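Local coordinates for protein glutamine amido transferase (PDB 3M3P) that belongs to the class 1 glutamine amidotransferase family and is built on a mixed beta sheet flanked by helices, at residues K4-I9 and D22-E27; E15-F20 and I29-L34; M59-D64 and G101-S106; S156-N161 and Q205-S210; P192-L195 and A199-D202. All coordinates share one frame; numbering follows the deposited sequence.

Contact 1 of 5, residues K4-I9 and D22-E27; sequences KPVMII and DFLAGE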
# COMPACT_ATOMS: atom_id res chain seq x y z
N LYS A 4 0.74 21.40 -2.17
CA LYS A 4 2.01 20.80 -1.74
C LYS A 4 2.07 19.39 -2.31
O LYS A 4 1.04 18.75 -2.51
CB LYS A 4 2.16 20.76 -0.25
CG LYS A 4 2.22 22.16 0.34
CD LYS A 4 2.58 22.17 1.77
CE LYS A 4 2.57 23.57 2.38
NZ LYS A 4 3.03 23.67 3.80
N PRO A 5 3.28 18.92 -2.66
CA PRO A 5 3.35 17.61 -3.26
C PRO A 5 2.89 16.51 -2.28
O PRO A 5 3.08 16.61 -1.07
CB PRO A 5 4.83 17.44 -3.56
CG PRO A 5 5.49 18.23 -2.51
CD PRO A 5 4.62 19.51 -2.47
N VAL A 6 2.35 15.45 -2.84
CA VAL A 6 2.27 14.16 -2.12
C VAL A 6 3.68 13.62 -2.00
O VAL A 6 4.42 13.56 -2.98
CB VAL A 6 1.35 13.18 -2.83
CG1 VAL A 6 1.41 11.77 -2.20
CG2 VAL A 6 -0.11 13.74 -2.83
N MSE A 7 4.10 13.25 -0.79
CA MSE A 7 5.38 12.60 -0.59
C MSE A 7 5.19 11.10 -0.70
O MSE A 7 4.34 10.55 -0.04
CB MSE A 7 5.90 12.98 0.76
CG MSE A 7 7.02 12.13 1.28
SE MSE A 7 7.99 12.75 2.93
CE MSE A 7 6.52 12.99 4.28
N ILE A 8 5.97 10.45 -1.52
CA ILE A 8 5.92 9.00 -1.74
C ILE A 8 7.24 8.41 -1.26
O ILE A 8 8.32 8.77 -1.75
CB ILE A 8 5.68 8.59 -3.23
CG1 ILE A 8 4.42 9.25 -3.78
CG2 ILE A 8 5.69 7.08 -3.35
CD1 ILE A 8 4.08 8.85 -5.22
N ILE A 9 7.15 7.53 -0.28
CA ILE A 9 8.30 6.82 0.23
C ILE A 9 8.43 5.49 -0.49
O ILE A 9 7.52 4.66 -0.49
CB ILE A 9 8.16 6.56 1.77
CG1 ILE A 9 7.80 7.84 2.53
CG2 ILE A 9 9.44 5.85 2.33
CD1 ILE A 9 8.72 9.01 2.30
N ASP A 22 0.52 7.14 -11.76
CA ASP A 22 -0.25 7.49 -12.93
C ASP A 22 -1.56 8.19 -12.56
O ASP A 22 -1.96 9.13 -13.23
CB ASP A 22 -0.59 6.22 -13.75
CG ASP A 22 0.53 5.75 -14.68
OD1 ASP A 22 1.67 6.14 -14.54
OD2 ASP A 22 0.18 4.80 -15.44
N PHE A 23 -2.18 7.77 -11.47
CA PHE A 23 -3.40 8.36 -11.00
C PHE A 23 -3.15 9.84 -10.61
O PHE A 23 -3.87 10.74 -11.02
CB PHE A 23 -3.97 7.55 -9.83
CG PHE A 23 -5.16 8.18 -9.22
CD1 PHE A 23 -6.44 8.05 -9.80
CD2 PHE A 23 -5.03 8.95 -8.09
CE1 PHE A 23 -7.54 8.74 -9.20
CE2 PHE A 23 -6.13 9.62 -7.55
CZ PHE A 23 -7.34 9.48 -8.10
N LEU A 24 -2.08 10.08 -9.85
CA LEU A 24 -1.78 11.46 -9.47
C LEU A 24 -1.45 12.32 -10.68
O LEU A 24 -1.87 13.48 -10.76
CB LEU A 24 -0.65 11.49 -8.44
CG LEU A 24 -0.88 10.88 -7.06
CD1 LEU A 24 0.35 11.09 -6.21
CD2 LEU A 24 -2.12 11.42 -6.39
N ALA A 25 -0.73 11.77 -11.64
CA ALA A 25 -0.39 12.52 -12.86
C ALA A 25 -1.68 12.91 -13.59
O ALA A 25 -1.84 14.05 -14.07
CB ALA A 25 0.51 11.69 -13.77
N GLY A 26 -2.63 11.97 -13.66
CA GLY A 26 -3.89 12.26 -14.34
C GLY A 26 -4.75 13.28 -13.60
O GLY A 26 -5.59 13.92 -14.22
N GLU A 27 -4.57 13.41 -12.29
CA GLU A 27 -5.19 14.49 -11.47
C GLU A 27 -4.38 15.75 -11.38
O GLU A 27 -4.82 16.71 -10.74
CB GLU A 27 -5.42 13.94 -10.04
CG GLU A 27 -6.46 12.87 -9.94
CD GLU A 27 -7.89 13.43 -9.84
OE1 GLU A 27 -8.09 14.61 -9.49
OE2 GLU A 27 -8.80 12.71 -10.07
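Leu24 reaches from helix 18-26 across to the side chain of Val6 in strand 6-10. One methyl does the work. Leu24 CD1 stands 4.1 Å from Val6 CB. It lies almost as near both valine methyls, with Val6 CG1 4.2 Å and Val6 CG2 4.3 Å from Leu24 CD1. The methyl therefore sits over the branch point of the valine, where the two arms fork. The leucine torsions explain the reach. CG lies opposite the carbonyl carbon (chi1 -65°), and CD1 continues straight on from CA (chi2 -178°), so this branch is the one extended toward the strand. Ile8, two residues along the strand, flanks the same leucine methyl. That approach is looser, at 4.5 Å between Ile8 CD1 and Leu24 CD1. The leucine methyl comes in beside the isoleucine methyl, not along its CG1-CD1 bond. The backbones stay well apart, with 8.8 Å between the CA atoms of Val6 and Leu24. The contact belongs to the beta-alpha-beta unit of strand 6-10, helix 18-26 and strand 31-35. Val6 and Ile8 face the helix. Phe31 of strand 31-35 touches both Ile8 and Leu24 and extends the apolar layer. All three touching residues are buried, and no hydrogen bond links the two segments. Helix and strand are joined here by shape and by exclusion of water, through contacts that have no strict directional demand.

Contact 2 of 5, residues E15-F20 and I29-L34; sequences EGPGHF and IPFQVL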
# COMPACT_ATOMS: atom_id res chain seq x y z
N GLU A 15 10.11 -1.19 -6.86
CA GLU A 15 8.79 -1.01 -6.28
C GLU A 15 8.37 0.47 -6.30
O GLU A 15 8.42 1.17 -5.28
CB GLU A 15 8.71 -1.62 -4.87
CG GLU A 15 8.79 -3.16 -4.90
CD GLU A 15 8.41 -3.80 -3.58
OE1 GLU A 15 7.22 -3.71 -3.23
OE2 GLU A 15 9.31 -4.29 -2.89
N GLY A 16 7.99 0.93 -7.49
CA GLY A 16 7.68 2.35 -7.68
C GLY A 16 6.21 2.62 -7.42
O GLY A 16 5.43 1.73 -6.99
N PRO A 17 5.79 3.87 -7.69
CA PRO A 17 4.41 4.25 -7.41
C PRO A 17 3.35 3.51 -8.23
O PRO A 17 2.17 3.48 -7.85
CB PRO A 17 4.39 5.74 -7.75
CG PRO A 17 5.78 6.15 -7.64
CD PRO A 17 6.59 5.00 -8.11
N GLY A 18 3.73 2.96 -9.39
CA GLY A 18 2.78 2.15 -10.13
C GLY A 18 1.56 2.98 -10.54
O GLY A 18 1.66 4.16 -10.92
N HIS A 19 0.39 2.36 -10.43
CA HIS A 19 -0.83 2.95 -10.79
C HIS A 19 -1.12 4.24 -9.99
O HIS A 19 -1.85 5.11 -10.43
CB HIS A 19 -1.99 1.95 -10.63
CG HIS A 19 -3.10 2.25 -11.52
ND1 HIS A 19 -2.91 2.21 -12.89
CD2 HIS A 19 -4.37 2.67 -11.30
CE1 HIS A 19 -4.05 2.57 -13.47
NE2 HIS A 19 -4.96 2.80 -12.54
N PHE A 20 -0.65 4.28 -8.74
CA PHE A 20 -0.81 5.44 -7.89
C PHE A 20 -0.17 6.68 -8.54
O PHE A 20 -0.72 7.79 -8.55
CB PHE A 20 -0.26 5.18 -6.47
CG PHE A 20 -0.45 6.31 -5.52
CD1 PHE A 20 -1.71 6.73 -5.14
CD2 PHE A 20 0.64 6.98 -5.02
CE1 PHE A 20 -1.88 7.78 -4.23
CE2 PHE A 20 0.51 8.01 -4.11
CZ PHE A 20 -0.77 8.42 -3.70
N ILE A 29 -1.84 16.25 -9.72
CA ILE A 29 -1.37 16.38 -8.33
C ILE A 29 0.15 16.13 -8.32
O ILE A 29 0.59 15.02 -8.64
CB ILE A 29 -2.07 15.43 -7.40
CG1 ILE A 29 -3.57 15.84 -7.38
CG2 ILE A 29 -1.44 15.43 -5.97
CD1 ILE A 29 -4.54 14.83 -6.71
N PRO A 30 0.94 17.11 -7.90
CA PRO A 30 2.40 16.87 -7.87
C PRO A 30 2.80 15.89 -6.80
O PRO A 30 2.14 15.79 -5.73
CB PRO A 30 2.97 18.24 -7.57
CG PRO A 30 1.89 18.96 -6.85
CD PRO A 30 0.60 18.47 -7.45
N PHE A 31 3.85 15.13 -7.06
CA PHE A 31 4.36 14.21 -6.07
C PHE A 31 5.89 14.14 -6.11
O PHE A 31 6.49 14.38 -7.17
CB PHE A 31 3.75 12.81 -6.19
CG PHE A 31 3.99 12.11 -7.50
CD1 PHE A 31 5.00 11.15 -7.63
CD2 PHE A 31 3.12 12.32 -8.56
CE1 PHE A 31 5.16 10.43 -8.84
CE2 PHE A 31 3.28 11.58 -9.77
CZ PHE A 31 4.34 10.66 -9.87
N GLN A 32 6.48 13.83 -4.96
CA GLN A 32 7.93 13.74 -4.81
C GLN A 32 8.29 12.41 -4.16
O GLN A 32 7.91 12.12 -3.00
CB GLN A 32 8.38 14.88 -3.89
CG GLN A 32 8.38 16.24 -4.55
CD GLN A 32 9.51 16.40 -5.57
OE1 GLN A 32 10.61 15.81 -5.42
NE2 GLN A 32 9.24 17.20 -6.60
N VAL A 33 9.09 11.59 -4.82
CA VAL A 33 9.58 10.32 -4.30
C VAL A 33 10.87 10.52 -3.53
O VAL A 33 11.81 11.21 -3.95
CB VAL A 33 9.82 9.36 -5.47
CG1 VAL A 33 10.50 8.08 -5.03
CG2 VAL A 33 8.46 9.02 -6.20
N LEU A 34 10.95 9.83 -2.40
CA LEU A 34 12.15 9.70 -1.58
C LEU A 34 12.49 8.22 -1.47
O LEU A 34 11.63 7.42 -1.12
CB LEU A 34 11.88 10.25 -0.19
CG LEU A 34 11.63 11.74 -0.08
CD1 LEU A 34 11.32 12.16 1.36
CD2 LEU A 34 12.80 12.58 -0.54
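The loop leading into helix 18-26 passes strand 31-35 with 8.6 Å between the CA atoms of Pro17 and Val33, too far for backbone bonding, so side chains fill the gap. Pro17 makes the close contacts from this side, both through CG. Pro17 CG lies 4.2 Å from Val33 CG2. This is the valine methyl beside the backbone N, opposite the carbonyl carbon (chi1 172° for CG1). The same proline atom lies 4.5 Å from Phe31 CE1, approaching the ring at a slant. Phe31 and Val33 are two residues apart on the strand and both point toward the loop, so the proline corner rests across the pair. Carbonyl Ile29 O lies at the edge of the Phe31 ring, in its plane. A weak bond of 3.1 Å from Phe20 N to Pro17 O follows as the helix gets under way. Around this surface contact, Pro17 and Val33 both touch Gln10 of strand 6-10. Gln32 makes backbone bonds to Val6 and Ile8 of that strand. Beyond the loop, Phe20 meets the ring of Tyr233 on helix 218-237, and His19 bonds to Glu230 there.

Contact 3 of 5, residues M59-D64 and G101-S106; sequences MSANDD and GEVTDS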
# COMPACT_ATOMS: atom_id res chain seq x y z
N MSE A 59 12.09 -5.83 2.66
CA MSE A 59 12.54 -5.90 4.04
C MSE A 59 11.35 -6.07 4.93
O MSE A 59 10.23 -5.78 4.54
CB MSE A 59 13.13 -4.59 4.43
CG MSE A 59 12.25 -3.48 3.97
SE MSE A 59 12.95 -1.85 4.57
CE MSE A 59 12.25 -2.05 6.43
N SER A 60 11.60 -6.52 6.14
CA SER A 60 10.57 -6.61 7.13
C SER A 60 10.40 -5.27 7.83
O SER A 60 11.37 -4.56 8.13
CB SER A 60 10.93 -7.66 8.18
OG SER A 60 10.08 -7.61 9.32
N ALA A 61 9.15 -4.94 8.18
CA ALA A 61 8.87 -3.79 9.00
C ALA A 61 9.62 -3.81 10.33
O ALA A 61 9.73 -2.76 11.00
CB ALA A 61 7.36 -3.72 9.29
N ASN A 62 10.08 -4.99 10.76
CA ASN A 62 10.80 -5.15 12.02
C ASN A 62 12.31 -4.99 11.91
O ASN A 62 13.03 -5.08 12.90
CB ASN A 62 10.48 -6.49 12.67
CG ASN A 62 8.98 -6.64 12.94
OD1 ASN A 62 8.32 -5.71 13.41
ND2 ASN A 62 8.44 -7.81 12.63
N ASP A 63 12.80 -4.79 10.70
CA ASP A 63 14.25 -4.72 10.48
C ASP A 63 14.80 -3.42 11.03
O ASP A 63 14.14 -2.38 11.11
CB ASP A 63 14.57 -4.87 8.98
CG ASP A 63 14.39 -6.29 8.42
OD1 ASP A 63 14.28 -7.21 9.22
OD2 ASP A 63 14.40 -6.38 7.16
N ASP A 64 16.06 -3.46 11.43
CA ASP A 64 16.73 -2.36 12.13
C ASP A 64 17.46 -1.49 11.11
O ASP A 64 18.64 -1.71 10.77
CB ASP A 64 17.71 -2.99 13.12
CG ASP A 64 18.37 -2.03 14.01
OD1 ASP A 64 17.94 -0.87 14.16
OD2 ASP A 64 19.35 -2.51 14.69
N GLY A 101 0.38 -0.92 16.17
CA GLY A 101 0.22 -2.28 15.76
C GLY A 101 1.56 -3.03 15.70
O GLY A 101 2.66 -2.48 15.85
N GLU A 102 1.47 -4.33 15.45
CA GLU A 102 2.66 -5.21 15.37
C GLU A 102 2.64 -5.95 14.03
O GLU A 102 1.57 -6.13 13.41
CB GLU A 102 2.66 -6.25 16.51
CG GLU A 102 1.46 -7.19 16.54
CD GLU A 102 1.45 -8.20 17.65
OE1 GLU A 102 2.47 -8.33 18.38
OE2 GLU A 102 0.42 -8.88 17.76
N VAL A 103 3.81 -6.36 13.59
CA VAL A 103 3.98 -7.06 12.33
C VAL A 103 4.63 -8.37 12.63
O VAL A 103 5.68 -8.44 13.27
CB VAL A 103 4.84 -6.26 11.34
CG1 VAL A 103 5.05 -7.04 10.06
CG2 VAL A 103 4.12 -4.93 11.04
N THR A 104 3.96 -9.47 12.23
CA THR A 104 4.39 -10.80 12.57
C THR A 104 4.43 -11.69 11.33
O THR A 104 3.82 -11.38 10.31
CB THR A 104 3.41 -11.42 13.63
OG1 THR A 104 2.07 -11.40 13.09
CG2 THR A 104 3.48 -10.67 14.95
N ASP A 105 5.11 -12.82 11.44
CA ASP A 105 5.17 -13.79 10.35
C ASP A 105 3.81 -14.46 10.13
O ASP A 105 3.17 -14.95 11.05
CB ASP A 105 6.22 -14.89 10.62
CG ASP A 105 7.62 -14.36 10.63
OD1 ASP A 105 7.98 -13.59 9.72
OD2 ASP A 105 8.42 -14.81 11.52
N SER A 106 3.38 -14.50 8.89
CA SER A 106 2.15 -15.19 8.54
C SER A 106 2.34 -16.70 8.60
O SER A 106 3.37 -17.19 8.14
CB SER A 106 1.74 -14.84 7.12
OG SER A 106 1.50 -13.45 6.96
O HOH W 1 6.09 -5.41 14.95
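A type I beta turn, Ser60 to Asp63, presents Ala61 and Asn62 to the start of strand 103-111. Its loop lies between strand 51-54 and helix 68-81. Asn62 carries the polar part of the contact. Its ND2 donates to Val103 O at 2.9 Å, with a nearly straight N-H...O angle of 171°. The acceptor lies in the plane of the asparagine amide, but the donor stands above the carbonyl plane of Val103, 44° out of it. The other end of the amide works through a water molecule. That water donates to Asn62 OD1 at 2.7 Å and accepts from Val103 N at 2.8 Å. One amide thus serves both backbone polar groups of Val103, one directly and one by relay. A chi1 of -58° sets Asn62 CG anti to the carbonyl carbon, which turns the amide toward the strand. Beside the amide, Ala61 CB packs on the fork of the valine, 3.9 Å from Val103 CG2 and 4.1 Å from Val103 CG1. The turn is braced from within. Asp63 N bonds to Ser60 O at 3.0 Å and closes it. Asn62 N donates to Ser60 OG at 3.0 Å, an ST turn. Ser60 N donates to Asp63 OD2 at 3.0 Å, from above the carboxylate plane. Lys97 NZ of helix 90-98 also bonds to Asn62 OD1. Leu90 and Leu94 of that helix touch Ala61, and Gln93 touches Val103. Strand 142-144 pairs with strand 103-111 through Thr104, and its Gln142 bonds to both Ser60 and Asp105.

Contact 4 of 5, residues S156-N161 and Q205-S210; sequences SEHCAN and QPMVQS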
# COMPACT_ATOMS: atom_id res chain seq x y z
N SER A 156 -8.71 -11.95 3.61
CA SER A 156 -8.58 -13.16 2.77
C SER A 156 -8.50 -14.37 3.67
O SER A 156 -8.29 -14.27 4.86
CB SER A 156 -7.34 -13.07 1.86
OG SER A 156 -6.20 -13.24 2.69
N GLU A 157 -8.57 -15.58 3.08
CA GLU A 157 -8.51 -16.79 3.88
C GLU A 157 -7.24 -16.89 4.69
O GLU A 157 -7.29 -17.18 5.89
CB GLU A 157 -8.61 -18.04 2.98
CG GLU A 157 -8.48 -19.32 3.77
CD GLU A 157 -8.69 -20.58 2.95
OE1 GLU A 157 -8.85 -20.50 1.72
OE2 GLU A 157 -8.69 -21.63 3.66
N HIS A 158 -6.10 -16.61 4.09
CA HIS A 158 -4.82 -16.79 4.75
C HIS A 158 -4.21 -15.53 5.36
O HIS A 158 -3.12 -15.57 5.92
CB HIS A 158 -3.83 -17.41 3.74
CG HIS A 158 -4.24 -18.75 3.28
ND1 HIS A 158 -4.19 -19.82 4.12
CD2 HIS A 158 -4.77 -19.18 2.11
CE1 HIS A 158 -4.66 -20.88 3.48
NE2 HIS A 158 -5.00 -20.51 2.26
N CYS A 159 -4.92 -14.42 5.25
CA CYS A 159 -4.50 -13.17 5.87
C CYS A 159 -5.74 -12.36 6.16
O CYS A 159 -6.29 -11.68 5.30
CB CYS A 159 -3.51 -12.41 4.97
SG CYS A 159 -3.00 -10.83 5.71
N ALA A 160 -6.22 -12.44 7.39
CA ALA A 160 -7.42 -11.74 7.76
C ALA A 160 -7.26 -10.23 7.59
O ALA A 160 -8.22 -9.54 7.26
CB ALA A 160 -7.77 -12.08 9.19
N ASN A 161 -6.08 -9.69 7.84
CA ASN A 161 -5.84 -8.25 7.90
C ASN A 161 -5.36 -7.70 6.58
O ASN A 161 -4.19 -7.34 6.40
CB ASN A 161 -4.91 -7.95 9.10
CG ASN A 161 -5.60 -8.16 10.38
OD1 ASN A 161 -6.86 -8.24 10.41
ND2 ASN A 161 -4.83 -8.20 11.44
N GLN A 205 3.22 -24.51 0.75
CA GLN A 205 2.48 -23.27 0.77
C GLN A 205 1.15 -23.35 0.04
O GLN A 205 1.13 -23.61 -1.18
CB GLN A 205 3.30 -22.15 0.11
CG GLN A 205 4.56 -21.76 0.90
CD GLN A 205 4.41 -20.62 1.85
OE1 GLN A 205 3.34 -20.37 2.40
NE2 GLN A 205 5.54 -19.96 2.14
N PRO A 206 0.03 -23.08 0.73
CA PRO A 206 -1.29 -23.19 0.09
C PRO A 206 -1.66 -22.02 -0.82
O PRO A 206 -2.56 -22.13 -1.64
CB PRO A 206 -2.25 -23.28 1.27
CG PRO A 206 -1.56 -22.48 2.33
CD PRO A 206 -0.11 -22.92 2.19
N MSE A 207 -0.93 -20.89 -0.71
CA MSE A 207 -1.32 -19.65 -1.40
C MSE A 207 -0.12 -18.95 -2.03
O MSE A 207 -0.02 -17.75 -2.00
CB MSE A 207 -2.10 -18.76 -0.46
CG MSE A 207 -2.92 -17.66 -1.19
SE MSE A 207 -4.10 -18.25 -2.63
CE MSE A 207 -2.89 -17.94 -4.22
N VAL A 208 0.77 -19.74 -2.63
CA VAL A 208 1.91 -19.29 -3.43
C VAL A 208 1.71 -19.87 -4.81
O VAL A 208 1.68 -21.10 -4.98
CB VAL A 208 3.29 -19.69 -2.84
CG1 VAL A 208 4.46 -19.46 -3.82
CG2 VAL A 208 3.50 -18.91 -1.48
N GLN A 209 1.48 -19.02 -5.78
CA GLN A 209 1.15 -19.37 -7.14
C GLN A 209 2.41 -19.48 -7.98
O GLN A 209 3.48 -18.98 -7.62
CB GLN A 209 0.21 -18.36 -7.74
CG GLN A 209 -1.17 -18.39 -7.06
CD GLN A 209 -2.19 -17.53 -7.86
OE1 GLN A 209 -1.91 -16.48 -8.35
NE2 GLN A 209 -3.32 -18.22 -8.24
N SER A 210 2.28 -20.17 -9.11
CA SER A 210 3.33 -20.24 -10.12
C SER A 210 3.36 -18.98 -11.00
O SER A 210 2.37 -18.24 -11.08
CB SER A 210 3.07 -21.46 -10.99
OG SER A 210 1.92 -21.27 -11.78
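His158 lays its imidazole against Pro206 and Met207. Its CG is anti to the carbonyl carbon (chi1 -64°), which carries the ring out to segment 205-210. Pro206 CG sits over one face of the ring, 4.1 Å from the ring centroid and 29° off the normal, a CH-pi contact. The closest ring atom is His158 CE1, 3.7 Å from Pro206 CG. Met207, a selenomethionine, touches a different corner, with its CB 3.7 Å from His158 CD2. The chain of Met207 then bends at chi2 (52°) and carries the selenium away from the ring. On the opposite face of the imidazole, Glu157 CG lies 3.9 Å above the ring plane, over its centre. The ring is held between its own neighbour and the proline. Glu157 and His158 form the tip of a tight turn after strand 150-156, with Ser156 N bonded to Cys159 O at 3.0 Å. The chain then turns a corner at Ala160 before strand 161-166. Strand 103-111 positions both sides further out. Its Glu110 touches His158 and bonds to Ser156 OG, while its Ile111 makes backbone bonds to Met207 and Gln209.

Contact 5 of 5, residues P192-L195 and A199-D202; sequences PEEL and AEAD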
# COMPACT_ATOMS: atom_id res chain seq x y z
N PRO A 192 12.00 -15.32 -9.46
CA PRO A 192 11.27 -16.51 -9.86
C PRO A 192 11.33 -17.66 -8.87
O PRO A 192 10.44 -18.52 -8.81
CB PRO A 192 11.97 -16.92 -11.19
CG PRO A 192 13.34 -16.36 -10.99
CD PRO A 192 13.14 -15.05 -10.36
N GLU A 193 12.36 -17.66 -8.05
CA GLU A 193 12.55 -18.76 -7.12
C GLU A 193 11.62 -18.77 -5.91
O GLU A 193 11.52 -19.79 -5.21
CB GLU A 193 14.04 -18.88 -6.65
CG GLU A 193 15.06 -18.95 -7.82
CD GLU A 193 14.69 -19.94 -8.97
OE1 GLU A 193 15.14 -19.62 -10.11
OE2 GLU A 193 13.95 -20.99 -8.86
N GLU A 194 10.96 -17.66 -5.66
CA GLU A 194 9.94 -17.55 -4.62
C GLU A 194 8.58 -18.10 -5.08
O GLU A 194 7.71 -18.34 -4.27
CB GLU A 194 9.75 -16.09 -4.19
CG GLU A 194 10.88 -15.52 -3.39
CD GLU A 194 10.56 -14.10 -2.96
OE1 GLU A 194 9.62 -13.93 -2.14
OE2 GLU A 194 11.22 -13.14 -3.45
N LEU A 195 8.39 -18.30 -6.38
CA LEU A 195 7.10 -18.71 -6.93
C LEU A 195 6.96 -20.22 -6.87
O LEU A 195 7.96 -20.93 -6.70
CB LEU A 195 6.94 -18.19 -8.38
CG LEU A 195 7.16 -16.71 -8.56
CD1 LEU A 195 6.96 -16.29 -10.05
CD2 LEU A 195 6.30 -15.84 -7.69
N ALA A 199 13.06 -22.54 -6.67
CA ALA A 199 14.07 -23.17 -5.84
C ALA A 199 13.93 -22.88 -4.38
O ALA A 199 14.26 -23.82 -3.56
CB ALA A 199 15.50 -22.82 -6.35
N GLU A 200 13.42 -21.70 -4.02
CA GLU A 200 13.30 -21.24 -2.60
C GLU A 200 11.89 -21.52 -2.02
O GLU A 200 11.67 -21.42 -0.81
CB GLU A 200 13.58 -19.74 -2.42
CG GLU A 200 14.94 -19.25 -2.81
CD GLU A 200 15.16 -17.73 -2.70
OE1 GLU A 200 14.36 -16.98 -2.08
OE2 GLU A 200 16.19 -17.29 -3.27
N ALA A 201 10.91 -21.78 -2.87
CA ALA A 201 9.53 -21.91 -2.40
C ALA A 201 9.29 -23.20 -1.66
O ALA A 201 9.71 -24.27 -2.09
CB ALA A 201 8.57 -21.80 -3.58
N ASP A 202 8.55 -23.12 -0.56
CA ASP A 202 8.12 -24.30 0.16
C ASP A 202 6.90 -24.90 -0.55
O ASP A 202 5.85 -24.24 -0.64
CB ASP A 202 7.78 -23.92 1.58
CG ASP A 202 7.30 -25.09 2.43
OD1 ASP A 202 7.08 -26.20 1.91
OD2 ASP A 202 7.16 -24.85 3.66
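Two like-signed bends in Glu193, chi1 -53° and chi2 -47°, curl its carboxylate round to the backbone of Ala199. The residue lies in a short 3-10 turn, 192-194, within the long connection between helices 181-190 and 211-215. Glu193 OE2 accepts from Ala199 N at 2.8 Å, with an N-H...O angle of 161°. It uses its anti lone pair, the one away from the other carboxylate oxygen. Glu193 O also accepts from Glu200 N at 2.9 Å, a more bent bond with the donor tilted from the carbonyl plane. One residue thus holds two consecutive amides of the returning chain. Within the turn, Leu195 N bonds back to Pro192 O at 3.2 Å. The side chains of Glu194 and Glu200 pass close, with Glu194 CG 4.0 Å from Glu200 OE1. Their carboxylate planes are nearly parallel, and 5.1 Å separates Glu194 OE2 from Glu200 OE1. The like charges may disfavour a closer approach. Glu194 has other partners: its OE1 bonds to Tyr141 OH and Trp139 NE1, and its OE2 to Ser191 OG. Ala201 turns its methyl toward the end of the first segment, where Ala201 CB rests 3.3 Å from Leu195 O and 3.6 Å from Glu194 O.

In the fold
Contacts 1 and 2 belong to one beta-alpha-beta unit, and their centres lie about 6 Å apart. Their segments interleave along the chain, and Ile8 CD1 packs on Phe31 CD1 at 3.5 Å. Contact 3 reaches the same sheet from the other side of the chain's centre, about 27 Å from contact 1 between centres. Contact 5 is nested in the chain closed by contact 4. These two touch where Val208 CG1 meets Glu194 O at 3.5 Å. Contacts 3 and 4 come within about 5 Å at their nearest atoms without touching. Beside contact 3, Gly87, Cys89 and Gly91, where strand 85-88 passes into helix 90-98, fit the pattern of a nucleophile elbow, as expected for this family.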